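Local structure of fibronectin type III domain-containing protein (Simiduia agarivorans, 6P2K) at residues D125-K130 against D711-Y716. The protein probably hydrolyses beta-glucan chains such as xyloglucan as a family 74 glycoside hydrolase, through a catalytic part made of two seven-bladed beta-propellers that also binds zinc ions. Residues are numbered along the deposited sequence; the frame is centred on the assembly and turned at random.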
loop_
_atom_site.group_PDB
_atom_site.type_symbol
_atom_site.label_atom_id
_atom_site.label_comp_id
_atom_site.label_asym_id
_atom_site.label_seq_id
_atom_site.Cartn_x
_atom_site.Cartn_y
_atom_site.Cartn_z
ATOM N N ASP B 125 -4.553 -54.314 -10.915
ATOM C CA ASP B 125 -4.915 -55.176 -12.035
ATOM C C ASP B 125 -4.200 -54.766 -13.315
ATOM O O ASP B 125 -3.970 -55.607 -14.193
ATOM C CB ASP B 125 -6.430 -55.165 -12.241
ATOM C CG ASP B 125 -7.162 -56.029 -11.227
ATOM O OD1 ASP B 125 -7.168 -57.269 -11.393
ATOM O OD2 ASP B 125 -7.728 -55.470 -10.261
ATOM N N ASP B 126 -3.832 -53.493 -13.443
ATOM C CA ASP B 126 -3.126 -53.029 -14.629
ATOM C C ASP B 126 -1.644 -53.384 -14.616
ATOM O O ASP B 126 -0.940 -53.066 -15.579
ATOM C CB ASP B 126 -3.301 -51.515 -14.790
ATOM C CG ASP B 126 -2.931 -50.741 -13.537
ATOM O OD1 ASP B 126 -2.945 -51.334 -12.434
ATOM O OD2 ASP B 126 -2.628 -49.534 -13.654
ATOM N N PHE B 127 -1.157 -54.042 -13.563
ATOM C CA PHE B 127 0.241 -54.433 -13.470
ATOM C C PHE B 127 0.462 -55.938 -13.418
ATOM O O PHE B 127 1.614 -56.376 -13.516
ATOM C CB PHE B 127 0.900 -53.806 -12.228
ATOM C CG PHE B 127 1.247 -52.350 -12.385
ATOM C CD1 PHE B 127 0.318 -51.365 -12.090
ATOM C CD2 PHE B 127 2.509 -51.967 -12.815
ATOM C CE1 PHE B 127 0.637 -50.027 -12.230
ATOM C CE2 PHE B 127 2.835 -50.629 -12.956
ATOM C CZ PHE B 127 1.896 -49.657 -12.662
ATOM N N ILE B 128 -0.593 -56.743 -13.263
ATOM C CA ILE B 128 -0.416 -58.183 -13.100
ATOM C C ILE B 128 0.211 -58.821 -14.334
ATOM O O ILE B 128 0.777 -59.916 -14.245
ATOM C CB ILE B 128 -1.766 -58.848 -12.745
ATOM C CG1 ILE B 128 -1.565 -60.293 -12.276
ATOM C CG2 ILE B 128 -2.713 -58.810 -13.933
ATOM C CD1 ILE B 128 -0.457 -60.466 -11.255
ATOM N N GLY B 129 0.151 -58.155 -15.482
ATOM C CA GLY B 129 0.706 -58.712 -16.695
ATOM C C GLY B 129 2.115 -58.292 -17.049
ATOM O O GLY B 129 2.608 -58.683 -18.112
ATOM N N LYS B 130 2.791 -57.523 -16.190
ATOM C CA LYS B 130 4.089 -56.962 -16.560
ATOM C C LYS B 130 5.126 -58.053 -16.808
ATOM O O LYS B 130 5.989 -57.907 -17.682
ATOM C CB LYS B 130 4.573 -55.993 -15.482
ATOM C CG LYS B 130 3.751 -54.716 -15.360
ATOM C CD LYS B 130 3.953 -53.783 -16.545
ATOM C CE LYS B 130 3.259 -52.447 -16.308
ATOM N NZ LYS B 130 3.234 -51.586 -17.526
ATOM N N ASP B 711 9.421 -50.680 -18.036
ATOM C CA ASP B 711 8.474 -51.787 -18.117
ATOM C C ASP B 711 8.566 -52.699 -16.902
ATOM O O ASP B 711 7.581 -53.352 -16.541
ATOM C CB ASP B 711 8.707 -52.593 -19.394
ATOM C CG ASP B 711 8.171 -51.897 -20.624
ATOM O OD1 ASP B 711 7.112 -51.242 -20.523
ATOM O OD2 ASP B 711 8.808 -52.007 -21.692
ATOM N N TYR B 712 9.731 -52.755 -16.260
ATOM C CA TYR B 712 9.911 -53.577 -15.077
ATOM C C TYR B 712 10.456 -52.804 -13.884
ATOM O O TYR B 712 10.736 -53.418 -12.849
ATOM C CB TYR B 712 10.843 -54.762 -15.385
ATOM C CG TYR B 712 10.523 -55.468 -16.684
ATOM C CD1 TYR B 712 9.392 -56.266 -16.803
ATOM C CD2 TYR B 712 11.350 -55.335 -17.791
ATOM C CE1 TYR B 712 9.092 -56.914 -17.989
ATOM C CE2 TYR B 712 11.061 -55.976 -18.982
ATOM C CZ TYR B 712 9.930 -56.766 -19.076
ATOM O OH TYR B 712 9.636 -57.410 -20.259
ATOM N N GLN B 713 10.610 -51.480 -13.997
ATOM C CA GLN B 713 11.148 -50.643 -12.922
ATOM C C GLN B 713 12.544 -51.103 -12.507
ATOM O O GLN B 713 12.881 -51.142 -11.323
ATOM C CB GLN B 713 10.209 -50.610 -11.713
ATOM C CG GLN B 713 8.818 -50.101 -12.027
ATOM C CD GLN B 713 7.822 -50.439 -10.936
ATOM O OE1 GLN B 713 6.611 -50.318 -11.126
ATOM N NE2 GLN B 713 8.328 -50.869 -9.782
ATOM N N LEU B 714 13.361 -51.456 -13.493
ATOM C CA LEU B 714 14.724 -51.905 -13.264
ATOM C C LEU B 714 15.692 -50.821 -13.714
ATOM O O LEU B 714 15.630 -50.364 -14.861
ATOM C CB LEU B 714 15.001 -53.213 -14.005
ATOM C CG LEU B 714 14.129 -54.391 -13.567
ATOM C CD1 LEU B 714 14.276 -55.562 -14.526
ATOM C CD2 LEU B 714 14.486 -54.808 -12.147
ATOM N N GLY B 715 16.569 -50.405 -12.807
ATOM C CA GLY B 715 17.605 -49.449 -13.142
ATOM C C GLY B 715 18.968 -50.103 -13.183
ATOM O O GLY B 715 19.417 -50.670 -12.181
ATOM N N TYR B 716 19.636 -50.049 -14.338
ATOM C CA TYR B 716 20.948 -50.678 -14.443
ATOM C C TYR B 716 21.997 -49.884 -13.677
ATOM O O TYR B 716 22.778 -50.451 -12.904
ATOM C CB TYR B 716 21.361 -50.832 -15.908
ATOM C CG TYR B 716 22.528 -51.776 -16.056
ATOM C CD1 TYR B 716 23.832 -51.339 -15.852
ATOM C CD2 TYR B 716 22.327 -53.115 -16.361
ATOM C CE1 TYR B 716 24.902 -52.207 -15.960
ATOM C CE2 TYR B 716 23.393 -53.990 -16.474
ATOM C CZ TYR B 716 24.677 -53.530 -16.272
ATOM O OH TYR B 716 25.741 -54.395 -16.383
#
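Lys130 meets Asp711 and Tyr712 by two different parts of its structure. Its side chain turns about CB-CG (chi2 -71°), and this lays the aliphatic part beside the backbone carbonyl of Asp711: CD of Lys130 lies 3.7 Å from Asp711 O, a van der Waals contact. The backbone carbonyl of Lys130 instead approaches the Tyr712 ring at its edge, near the ring plane, with Lys130 O 3.3 Å from Tyr712 CE1. One face of that ring is covered by its own neighbour, Asp711 CB, 4.1 Å above the centre. No hydrogen bond joins the segments. Lys130 NZ and Asp711 OD1 stand 4.9 Å apart, so their opposite charges may attract at a distance, while Asp711 OD2 forms a salt bridge with Lys689. Farther along, Phe127 CE2 comes within 4.2 Å of Gln713 OE1, obliquely to the ring. Arg59 ties this pair together, as it hydrogen-bonds Gln713 OE1 and makes a cation-pi contact with Phe127. The type I turn from Phe127 to Lys130, closed by Lys130 N to Phe127 O at 3.1 Å, begins three residues after Asp124, which with Gln16 binds a zinc ion; the Phe127 side chain lies about 6 Å from that zinc. This surface contact joins the two propellers: the loop between strands 114-119 and 139-144 meets the hairpin turn between strands 702-709 and 714-723, where Gln713 and Leu714 both face Asp709 in a G1 beta bulge.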